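Long-range contacts in methionine-R-sulfoxide reductase (PDB 3MMH), which reduces the R epimer of free methionine sulfoxide back to methionine, using a GAF-type domain to hold the free amino acid: residues 11-15 / 46-50; 36-41 / 67-71; 54-58 / 126-130; 84-88 / 115-119. All blocks are in the same frame, centred on the assembly; numbering follows the deposited sequence.

How the contacts relate
The six-stranded antiparallel sheet of the GAF domain ties these contacts together. Contact 3 pairs two of its central strands, and contact 2 continues from it, since Ala67 and Pro68 bond to the backbone of Phe54; the two centres lie about 14 Å apart. Contact 4 nests within the chain loop that contact 3 closes, its centre about 12 Å away, and Val130 packs there on Val118 and Cys85. Both 54-58 / 126-130 and 84-88 / 115-119 touch the bound methionine sulfoxide, contact 3 through Tyr55 and contact 4 through Val84, Cys85 and Glu116. Contact 1 shares helix 32-47 with contact 2 but stands about 23 Å, centre to centre, from contact 3.

Contact 1 of 4, residues 11-15 / 46-50; sequences KAALY and AFGWF
Helix 11-27 lays its first turn beside the last turn of helix 32-47, with the CA atoms of Leu14 and Ala46 7.7 Å apart and no hydrogen bond between the segments. The helical path of the second segment breaks at Gly48, whose positive phi turns the chain toward Trp49. Phe47 is the side chain around which the rest gather. Leu14 lays CD2 over one face of its ring, 4.0 Å from the centroid and 17° off the normal, a CH-pi contact; the same methyl reaches Ala46 CB at 4.1 Å. With chi1 at -173°, Leu14 swings its branch away from its own backbone N and across to this ring. Over the opposite face of Phe47 come Trp49 CH2 and Tyr15 OH. Phe47 CZ in turn sits above the middle of the Tyr15 ring, 3.6 Å from Tyr15 CD1, the two planes inclined at 39°. Tyr15 OH lies in the plane of the indole at its edge, 3.2 Å from Trp49 CH2, and hydrogen-bonds to Asp145. Lys11 passes the rim of Phe47 and carries its ammonium to salt bridges with Asp142 and Asp145. This is an aromatic cluster joining helices 11-27, 32-47 and 143-165 on the helical side of the GAF fold.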
loop_
_atom_site.group_PDB
_atom_site.type_symbol
_atom_site.label_atom_id
_atom_site.label_comp_id
_atom_site.label_asym_id
_atom_site.label_seq_id
_atom_site.Cartn_x
_atom_site.Cartn_y
_atom_site.Cartn_z
ATOM N N LYS A 11 21.296 11.593 1.801
ATOM C CA LYS A 11 20.680 10.301 1.977
ATOM C C LYS A 11 20.890 9.703 3.344
ATOM O O LYS A 11 19.969 9.261 4.031
ATOM C CB LYS A 11 21.153 9.356 0.845
ATOM C CG LYS A 11 20.509 7.969 0.892
ATOM C CD LYS A 11 21.356 6.887 0.156
ATOM C CE LYS A 11 21.569 7.134 -1.294
ATOM N NZ LYS A 11 22.280 5.986 -1.866
ATOM N N ALA A 12 22.164 9.563 3.762
ATOM C CA ALA A 12 22.487 8.938 5.048
ATOM C C ALA A 12 21.851 9.733 6.201
ATOM O O ALA A 12 21.263 9.123 7.117
ATOM C CB ALA A 12 24.002 8.791 5.204
ATOM N N ALA A 13 21.955 11.050 6.169
ATOM C CA ALA A 13 21.371 11.856 7.209
ATOM C C ALA A 13 19.859 11.642 7.253
ATOM O O ALA A 13 19.256 11.663 8.321
ATOM C CB ALA A 13 21.742 13.340 7.011
ATOM N N LEU A 14 19.210 11.504 6.076
ATOM C CA LEU A 14 17.771 11.317 6.057
ATOM C C LEU A 14 17.374 9.980 6.674
ATOM O O LEU A 14 16.413 9.902 7.421
ATOM C CB LEU A 14 17.219 11.501 4.635
ATOM C CG LEU A 14 15.685 11.481 4.525
ATOM C CD1 LEU A 14 15.031 12.553 5.306
ATOM C CD2 LEU A 14 15.281 11.553 3.047
ATOM N N TYR A 15 18.114 8.913 6.391
ATOM C CA TYR A 15 17.836 7.654 7.079
ATOM C C TYR A 15 17.931 7.843 8.557
ATOM O O TYR A 15 17.130 7.305 9.321
ATOM C CB TYR A 15 18.813 6.554 6.634
ATOM C CG TYR A 15 18.453 5.851 5.343
ATOM C CD1 TYR A 15 17.348 5.003 5.328
ATOM C CD2 TYR A 15 19.218 5.942 4.215
ATOM C CE1 TYR A 15 17.049 4.269 4.194
ATOM C CE2 TYR A 15 18.926 5.207 3.066
ATOM C CZ TYR A 15 17.825 4.376 3.066
ATOM O OH TYR A 15 17.521 3.598 1.980
ATOM N N ALA A 46 9.689 10.249 2.053
ATOM C CA ALA A 46 11.007 10.708 2.428
ATOM C C ALA A 46 11.960 10.645 1.231
ATOM O O ALA A 46 12.693 11.596 0.951
ATOM C CB ALA A 46 11.557 9.884 3.587
ATOM N N PHE A 47 11.988 9.500 0.547
ATOM C CA PHE A 47 13.045 9.281 -0.481
ATOM C C PHE A 47 12.531 9.428 -1.920
ATOM O O PHE A 47 13.322 9.673 -2.817
ATOM C CB PHE A 47 13.650 7.869 -0.320
ATOM C CG PHE A 47 14.447 7.738 0.938
ATOM C CD1 PHE A 47 15.768 8.122 0.940
ATOM C CD2 PHE A 47 13.902 7.238 2.110
ATOM C CE1 PHE A 47 16.556 8.027 2.094
ATOM C CE2 PHE A 47 14.672 7.193 3.232
ATOM C CZ PHE A 47 15.973 7.571 3.224
ATOM N N GLY A 48 11.216 9.326 -2.147
ATOM C CA GLY A 48 10.704 9.557 -3.472
ATOM C C GLY A 48 11.065 8.512 -4.472
ATOM O O GLY A 48 10.952 8.746 -5.699
ATOM N N TRP A 49 11.451 7.306 -4.068
ATOM C CA TRP A 49 11.780 6.252 -4.974
ATOM C C TRP A 49 10.595 5.963 -5.851
ATOM O O TRP A 49 9.453 6.089 -5.481
ATOM C CB TRP A 49 12.182 4.981 -4.202
ATOM C CG TRP A 49 13.411 5.111 -3.368
ATOM C CD1 TRP A 49 14.572 5.746 -3.713
ATOM C CD2 TRP A 49 13.587 4.648 -2.049
ATOM N NE1 TRP A 49 15.495 5.664 -2.703
ATOM C CE2 TRP A 49 14.926 4.971 -1.681
ATOM C CE3 TRP A 49 12.823 3.961 -1.141
ATOM C CZ2 TRP A 49 15.458 4.610 -0.435
ATOM C CZ3 TRP A 49 13.374 3.613 0.083
ATOM C CH2 TRP A 49 14.684 3.935 0.452
ATOM N N PHE A 50 10.869 5.454 -7.044
ATOM C CA PHE A 50 9.848 5.049 -8.012
ATOM C C PHE A 50 8.876 3.999 -7.436
ATOM O O PHE A 50 7.649 4.104 -7.677
ATOM C CB PHE A 50 10.558 4.446 -9.237
ATOM C CG PHE A 50 9.662 3.992 -10.326
ATOM C CD1 PHE A 50 8.899 4.894 -11.078
ATOM C CD2 PHE A 50 9.607 2.648 -10.644
ATOM C CE1 PHE A 50 8.032 4.456 -12.082
ATOM C CE2 PHE A 50 8.762 2.209 -11.659
ATOM C CZ PHE A 50 8.103 3.134 -12.410
#

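Contact 2 of 4, residues 36-41 / 67-71; sequences LANTAA and APFQG
This is a buried helix-on-strand packing, made without a hydrogen bond between its segments, where helix 32-47 lies against the end of strand 63-70, next to the outer strand 77-79, in the GAF domain. Pro68, at the corner the chain turns here, comes close to the helix backbone: its CB stands 3.5 Å from Ala37 CA, and the methyl of Ala37 meets the same ring carbon, CB to CB, at 3.7 Å. Leu36 flanks the ring from the preceding position, its CB 4.0 Å from Pro68 CG. Its first torsion, chi1 -66°, sets CG beside its own backbone N, and the branch beyond packs on Phe54 and Leu56. One turn along the helix, Ala40 directs its methyl at the strand backbone, with CB 4.1 Å from Phe69 CA. Phe69 points away from the helix, and its ring meets that of Trp51. Gln70 turns back toward the helix and lies along Ala40 and Ala41, its CG 4.1 Å from Ala40 O. The second subunit closes over this region: Phe69 of that subunit packs on Ala37 and Asn38, while Asn38 ND2 bonds to Ala74 O of the same neighbouring chain. Small alanine methyls against a compact proline ring bring the CA atoms of Ala37 and Pro68 to 4.9 Å; beside this apolar packing a magnesium ion is bound at Ala37 and Gln70.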
loop_
_atom_site.group_PDB
_atom_site.type_symbol
_atom_site.label_atom_id
_atom_site.label_comp_id
_atom_site.label_asym_id
_atom_site.label_seq_id
_atom_site.Cartn_x
_atom_site.Cartn_y
_atom_site.Cartn_z
ATOM N N LEU A 36 3.219 -2.339 7.569
ATOM C CA LEU A 36 3.913 -2.356 6.279
ATOM C C LEU A 36 3.456 -1.212 5.416
ATOM O O LEU A 36 4.240 -0.552 4.717
ATOM C CB LEU A 36 3.707 -3.701 5.554
ATOM C CG LEU A 36 4.362 -4.909 6.279
ATOM C CD1 LEU A 36 3.987 -6.186 5.499
ATOM C CD2 LEU A 36 5.846 -4.756 6.529
ATOM N N ALA A 37 2.145 -0.965 5.391
ATOM C CA ALA A 37 1.565 0.100 4.579
ATOM C C ALA A 37 2.084 1.444 5.001
ATOM O O ALA A 37 2.508 2.296 4.173
ATOM C CB ALA A 37 0.044 0.019 4.601
ATOM N N ASN A 38 2.115 1.733 6.304
ATOM C CA ASN A 38 2.630 3.030 6.750
ATOM C C ASN A 38 4.173 3.107 6.536
ATOM O O ASN A 38 4.674 4.197 6.242
ATOM C CB ASN A 38 2.288 3.343 8.222
ATOM C CG ASN A 38 0.979 4.090 8.355
ATOM O OD1 ASN A 38 0.575 4.711 7.282
ATOM N ND2 ASN A 38 0.307 3.998 9.429
ATOM N N THR A 39 4.894 2.010 6.663
ATOM C CA THR A 39 6.328 2.058 6.397
ATOM C C THR A 39 6.623 2.411 4.938
ATOM O O THR A 39 7.453 3.250 4.642
ATOM C CB THR A 39 7.003 0.698 6.761
ATOM O OG1 THR A 39 6.825 0.485 8.190
ATOM C CG2 THR A 39 8.472 0.700 6.492
ATOM N N ALA A 40 5.874 1.782 4.000
ATOM C CA ALA A 40 6.012 2.127 2.612
ATOM C C ALA A 40 5.730 3.570 2.398
ATOM O O ALA A 40 6.382 4.290 1.609
ATOM C CB ALA A 40 5.166 1.236 1.709
ATOM N N ALA A 41 4.670 4.099 3.035
ATOM C CA ALA A 41 4.340 5.498 2.893
ATOM C C ALA A 41 5.406 6.430 3.351
ATOM O O ALA A 41 5.660 7.490 2.729
ATOM C CB ALA A 41 3.027 5.802 3.677
ATOM N N ALA A 67 2.372 -7.295 -1.149
ATOM C CA ALA A 67 1.820 -6.750 0.081
ATOM C C ALA A 67 1.742 -5.233 -0.094
ATOM O O ALA A 67 1.880 -4.737 -1.208
ATOM C CB ALA A 67 2.568 -7.308 1.277
ATOM N N PRO A 68 1.654 -4.412 0.970
ATOM C CA PRO A 68 1.605 -2.958 0.737
ATOM C C PRO A 68 2.816 -2.418 -0.010
ATOM O O PRO A 68 3.942 -2.855 0.231
ATOM C CB PRO A 68 1.446 -2.401 2.126
ATOM C CG PRO A 68 0.677 -3.428 2.888
ATOM C CD PRO A 68 1.273 -4.740 2.362
ATOM N N PHE A 69 2.587 -1.380 -0.806
ATOM C CA PHE A 69 3.624 -0.709 -1.562
ATOM C C PHE A 69 3.121 0.637 -2.051
ATOM O O PHE A 69 1.905 0.861 -2.119
ATOM C CB PHE A 69 4.085 -1.543 -2.738
ATOM C CG PHE A 69 3.039 -1.652 -3.889
ATOM C CD1 PHE A 69 2.071 -2.601 -3.867
ATOM C CD2 PHE A 69 3.119 -0.742 -4.915
ATOM C CE1 PHE A 69 1.170 -2.686 -4.921
ATOM C CE2 PHE A 69 2.200 -0.843 -5.996
ATOM C CZ PHE A 69 1.262 -1.817 -5.971
ATOM N N GLN A 70 4.031 1.482 -2.466
ATOM C CA GLN A 70 3.765 2.711 -3.179
ATOM C C GLN A 70 4.524 2.710 -4.478
ATOM O O GLN A 70 5.639 2.203 -4.571
ATOM C CB GLN A 70 4.076 3.925 -2.303
ATOM C CG GLN A 70 3.312 3.933 -1.018
ATOM C CD GLN A 70 2.562 5.062 -0.529
ATOM O OE1 GLN A 70 1.951 5.027 0.567
ATOM N NE2 GLN A 70 2.578 6.105 -1.273
ATOM N N GLY A 71 3.909 3.313 -5.494
ATOM C CA GLY A 71 4.416 3.299 -6.838
ATOM C C GLY A 71 3.448 2.582 -7.792
ATOM O O GLY A 71 2.319 2.218 -7.380
#

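Contact 3 of 4, residues 54-58 / 126-130; sequences FYLVD and RCIGV. With SME (methionine sulfoxide), chain C.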
loop_
_atom_site.group_PDB
_atom_site.type_symbol
_atom_site.label_atom_id
_atom_site.label_comp_id
_atom_site.label_asym_id
_atom_site.label_seq_id
_atom_site.Cartn_x
_atom_site.Cartn_y
_atom_site.Cartn_z
ATOM N N PHE A 54 6.573 -4.158 -0.169
ATOM C CA PHE A 54 6.828 -5.470 0.416
ATOM C C PHE A 54 6.217 -6.573 -0.396
ATOM O O PHE A 54 5.108 -6.409 -0.944
ATOM C CB PHE A 54 6.305 -5.523 1.842
ATOM C CG PHE A 54 6.953 -4.501 2.758
ATOM C CD1 PHE A 54 8.136 -4.784 3.386
ATOM C CD2 PHE A 54 6.434 -3.213 2.868
ATOM C CE1 PHE A 54 8.725 -3.801 4.185
ATOM C CE2 PHE A 54 7.012 -2.245 3.675
ATOM C CZ PHE A 54 8.202 -2.571 4.291
ATOM N N TYR A 55 6.867 -7.723 -0.340
ATOM C CA TYR A 55 6.270 -9.009 -0.684
ATOM C C TYR A 55 6.412 -9.924 0.501
ATOM O O TYR A 55 7.423 -9.844 1.227
ATOM C CB TYR A 55 6.968 -9.666 -1.892
ATOM C CG TYR A 55 6.737 -9.045 -3.221
ATOM C CD1 TYR A 55 5.879 -9.667 -4.146
ATOM C CD2 TYR A 55 7.381 -7.855 -3.639
ATOM C CE1 TYR A 55 5.632 -9.109 -5.354
ATOM C CE2 TYR A 55 7.137 -7.285 -4.870
ATOM C CZ TYR A 55 6.230 -7.903 -5.748
ATOM O OH TYR A 55 5.961 -7.330 -6.963
ATOM N N LEU A 56 5.473 -10.807 0.701
ATOM C CA LEU A 56 5.435 -11.718 1.860
ATOM C C LEU A 56 5.433 -13.165 1.382
ATOM O O LEU A 56 4.791 -13.489 0.372
ATOM C CB LEU A 56 4.233 -11.440 2.781
ATOM C CG LEU A 56 4.259 -10.055 3.429
ATOM C CD1 LEU A 56 2.927 -9.806 4.163
ATOM C CD2 LEU A 56 5.497 -9.807 4.298
ATOM N N VAL A 57 6.143 -14.025 2.079
ATOM C CA VAL A 57 6.218 -15.423 1.697
ATOM C C VAL A 57 4.866 -16.131 1.920
ATOM O O VAL A 57 4.316 -16.055 3.023
ATOM C CB VAL A 57 7.354 -16.142 2.475
ATOM C CG1 VAL A 57 7.266 -17.650 2.267
ATOM C CG2 VAL A 57 8.705 -15.580 2.081
ATOM N N ASP A 58 4.424 -16.853 0.908
ATOM C CA ASP A 58 3.301 -17.764 0.933
ATOM C C ASP A 58 3.836 -19.154 0.955
ATOM O O ASP A 58 4.300 -19.659 -0.070
ATOM C CB ASP A 58 2.399 -17.592 -0.278
ATOM C CG ASP A 58 1.187 -18.461 -0.228
ATOM O OD1 ASP A 58 0.805 -18.993 0.800
ATOM O OD2 ASP A 58 0.628 -18.657 -1.306
ATOM N N ARG A 126 13.637 -18.152 9.367
ATOM C CA ARG A 126 13.204 -18.319 7.985
ATOM C C ARG A 126 12.772 -16.978 7.402
ATOM O O ARG A 126 12.365 -16.076 8.134
ATOM C CB ARG A 126 12.044 -19.313 7.911
ATOM C CG ARG A 126 12.337 -20.655 8.562
ATOM C CD ARG A 126 11.123 -21.568 8.525
ATOM N NE ARG A 126 10.798 -21.986 7.164
ATOM C CZ ARG A 126 9.661 -22.585 6.819
ATOM N NH1 ARG A 126 8.743 -22.835 7.743
ATOM N NH2 ARG A 126 9.441 -22.935 5.557
ATOM N N CYS A 127 12.859 -16.853 6.082
ATOM C CA CYS A 127 12.381 -15.660 5.394
ATOM C C CYS A 127 10.860 -15.569 5.473
ATOM O O CYS A 127 10.155 -16.524 5.148
ATOM C CB CYS A 127 12.826 -15.677 3.931
ATOM S SG CYS A 127 12.494 -14.144 3.032
ATOM N N ILE A 128 10.361 -14.414 5.906
ATOM C CA ILE A 128 8.927 -14.147 5.913
ATOM C C ILE A 128 8.534 -13.187 4.791
ATOM O O ILE A 128 7.340 -13.027 4.523
ATOM C CB ILE A 128 8.442 -13.590 7.262
ATOM C CG1 ILE A 128 9.076 -12.272 7.642
ATOM C CG2 ILE A 128 8.624 -14.732 8.385
ATOM C CD1 ILE A 128 8.426 -11.552 8.879
ATOM N N GLY A 129 9.478 -12.560 4.120
ATOM C CA GLY A 129 9.168 -11.566 3.086
ATOM C C GLY A 129 10.378 -10.739 2.751
ATOM O O GLY A 129 11.471 -10.984 3.272
ATOM N N VAL A 130 10.172 -9.726 1.929
ATOM C CA VAL A 130 11.219 -8.817 1.525
ATOM C C VAL A 130 10.671 -7.399 1.453
ATOM O O VAL A 130 9.486 -7.186 1.146
ATOM C CB VAL A 130 11.896 -9.191 0.206
ATOM C CG1 VAL A 130 12.489 -10.629 0.207
ATOM C CG2 VAL A 130 10.929 -9.023 -1.000
HETATM N N SME C . 12.261 -6.325 -9.724
HETATM C CA SME C . 11.763 -7.362 -8.790
HETATM C CB SME C . 10.248 -7.619 -8.928
HETATM C CG SME C . 9.338 -6.682 -8.116
HETATM S S SME C . 9.110 -5.127 -8.880
HETATM O OE SME C . 10.231 -4.426 -9.480
HETATM C CE SME C . 8.142 -4.331 -7.668
HETATM C C SME C . 12.568 -8.624 -8.934
HETATM O O SME C . 12.328 -9.549 -8.146
HETATM O OXT SME C . 13.491 -8.685 -9.833
HETATM O O HOH W 1 5.103 -14.344 5.343
#
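Tyr55 and Val130 form the tight end of this antiparallel pairing, a hydrogen-bonded pair closed in both directions. Val130 N gives a 2.8 Å bond to Tyr55 O, and Tyr55 N reaches Val130 O at 3.1 Å. Next to them, Leu56 and Gly129 are a non-hydrogen-bonded pair; Gly129, with no side chain, lets their CA atoms come to 3.9 Å. On the Tyr55 face of the sheet, Tyr55 CB touches Val130 CG2 at 4.1 Å, and Val130 also packs on Cys85.

Toward Asp58 the pairing is one-sided and water enters. Val57 N still bonds Ile128 O at 2.9 Å, though from 53° out of the carbonyl plane, but the return bond is missing: Ile128 N lies 6.9 Å from Val57 O. A water takes up that carbonyl instead and bridges it to Ile128 O, giving a hydrogen to each. Val57 CG2 leans over the neighbouring backbone, 3.5 Å from Cys127 O, and Trp89 packs on both Val57 and Cys127.

At the other end, Tyr55, its ring put beside its backbone N by chi1 -71°, extends away from the partner strand until OH stands 3.6 Å from CG of the methionine sulfoxide and hydrogen-bonds Cys75 O. These are central strands of the antiparallel GAF sheet, carrying one wall of the substrate pocket.

Contact 4 of 4, residues 84-88 / 115-119; sequences VCGQA and SEIVV. With SME (methionine sulfoxide), chain C.
The amino nitrogen of the bound methionine sulfoxide is gripped by Glu116 and by the carbonyl oxygen of Ile107: SME N donates to Glu116 OE1 at 2.9 Å and, more weakly, to Glu116 OE2 at 3.0 Å, with Ile107 O as a further acceptor. Glu116 reaches the ligand as an extended chain, with CG swung to the far side from its own backbone N (chi1 -179°). The substrate's carboxylate is held from the helix side, where Val84 N meets OXT at 2.8 Å and Cys85 N meets O at 2.8 Å, nearly straight at 168°. Both donors are backbone N-H groups in the first turn of helix 83-91, and the positive end of that helix's dipole probably favours the anion there. The pocket thus lies between a short helix and strand 115-123 of the GAF sheet, as in other GAF domains that bind small molecules on this side of the sheet; the axes of the two segments run 32° apart.

Between the helix and the strand, Val118 uses both branches. CG2 presses on Val84 CG1 at 3.5 Å, tighter than usual, and also touches Cys85 SG, while CG1 meets Ala88 CB at 3.5 Å. The other methyl of Val84, CG2, lies 3.4 Å from Glu116 OE1 and flanks the carboxylate. Asp132 and Asp134 of the same pocket each bring OD1 close to Glu116 OE2.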
loop_
_atom_site.group_PDB
_atom_site.type_symbol
_atom_site.label_atom_id
_atom_site.label_comp_id
_atom_site.label_asym_id
_atom_site.label_seq_id
_atom_site.Cartn_x
_atom_site.Cartn_y
_atom_site.Cartn_z
ATOM N N VAL A 84 15.306 -10.442 -8.529
ATOM C CA VAL A 84 16.088 -9.953 -7.387
ATOM C C VAL A 84 15.394 -10.407 -6.064
ATOM O O VAL A 84 16.066 -10.718 -5.109
ATOM C CB VAL A 84 16.274 -8.441 -7.484
ATOM C CG1 VAL A 84 17.199 -7.923 -6.419
ATOM C CG2 VAL A 84 16.795 -8.020 -8.873
ATOM N N CYS A 85 14.067 -10.294 -6.026
ATOM C CA CYS A 85 13.345 -10.623 -4.813
ATOM C C CYS A 85 13.496 -12.111 -4.410
ATOM O O CYS A 85 13.787 -12.402 -3.277
ATOM C CB CYS A 85 11.907 -10.260 -4.923
ATOM S SG CYS A 85 11.528 -8.479 -4.905
ATOM N N GLY A 86 13.303 -12.994 -5.404
ATOM C CA GLY A 86 13.455 -14.395 -5.119
ATOM C C GLY A 86 14.862 -14.803 -4.839
ATOM O O GLY A 86 15.118 -15.785 -4.088
ATOM N N GLN A 87 15.843 -14.118 -5.459
ATOM C CA GLN A 87 17.249 -14.297 -5.124
ATOM C C GLN A 87 17.608 -13.880 -3.727
ATOM O O GLN A 87 18.372 -14.593 -3.032
ATOM C CB GLN A 87 18.156 -13.543 -6.074
ATOM C CG GLN A 87 18.160 -14.075 -7.475
ATOM C CD GLN A 87 18.689 -13.110 -8.524
ATOM O OE1 GLN A 87 19.208 -12.039 -8.204
ATOM N NE2 GLN A 87 18.525 -13.497 -9.771
ATOM N N ALA A 88 17.074 -12.757 -3.264
ATOM C CA ALA A 88 17.364 -12.323 -1.880
ATOM C C ALA A 88 16.837 -13.360 -0.926
ATOM O O ALA A 88 17.494 -13.676 0.079
ATOM C CB ALA A 88 16.762 -10.954 -1.602
ATOM N N SER A 115 17.337 0.572 -11.233
ATOM C CA SER A 115 18.143 0.063 -10.144
ATOM C C SER A 115 17.232 -0.374 -9.014
ATOM O O SER A 115 16.055 0.015 -9.006
ATOM C CB SER A 115 19.182 1.082 -9.672
ATOM O OG SER A 115 18.614 2.253 -9.116
ATOM N N GLU A 116 17.687 -1.212 -8.111
ATOM C CA GLU A 116 16.845 -1.856 -7.117
ATOM C C GLU A 116 17.658 -2.281 -5.903
ATOM O O GLU A 116 18.876 -2.568 -6.002
ATOM C CB GLU A 116 16.219 -3.093 -7.774
ATOM C CG GLU A 116 15.271 -3.929 -6.964
ATOM C CD GLU A 116 14.512 -4.948 -7.710
ATOM O OE1 GLU A 116 14.784 -5.245 -8.856
ATOM O OE2 GLU A 116 13.586 -5.604 -7.120
ATOM N N ILE A 117 16.985 -2.422 -4.791
ATOM C CA ILE A 117 17.544 -3.092 -3.590
ATOM C C ILE A 117 16.438 -3.957 -2.970
ATOM O O ILE A 117 15.284 -3.524 -2.941
ATOM C CB ILE A 117 18.056 -2.100 -2.554
ATOM C CG1 ILE A 117 18.750 -2.814 -1.402
ATOM C CG2 ILE A 117 17.003 -1.125 -2.095
ATOM C CD1 ILE A 117 19.557 -1.871 -0.461
ATOM N N VAL A 118 16.797 -5.144 -2.545
ATOM C CA VAL A 118 15.917 -6.038 -1.829
ATOM C C VAL A 118 16.534 -6.425 -0.506
ATOM O O VAL A 118 17.659 -6.925 -0.501
ATOM C CB VAL A 118 15.557 -7.276 -2.652
ATOM C CG1 VAL A 118 14.614 -8.190 -1.845
ATOM C CG2 VAL A 118 14.943 -6.864 -4.002
ATOM N N VAL A 119 15.805 -6.266 0.584
ATOM C CA VAL A 119 16.258 -6.631 1.916
ATOM C C VAL A 119 15.276 -7.684 2.504
ATOM O O VAL A 119 14.098 -7.389 2.673
ATOM C CB VAL A 119 16.337 -5.416 2.856
ATOM C CG1 VAL A 119 16.746 -5.842 4.277
ATOM C CG2 VAL A 119 17.210 -4.370 2.291
HETATM N N SME C . 12.261 -6.325 -9.724
HETATM C CA SME C . 11.763 -7.362 -8.790
HETATM C CB SME C . 10.248 -7.619 -8.928
HETATM C CG SME C . 9.338 -6.682 -8.116
HETATM S S SME C . 9.110 -5.127 -8.880
HETATM O OE SME C . 10.231 -4.426 -9.480
HETATM C CE SME C . 8.142 -4.331 -7.668
HETATM C C SME C . 12.568 -8.624 -8.934
HETATM O O SME C . 12.328 -9.549 -8.146
HETATM O OXT SME C . 13.491 -8.685 -9.833
#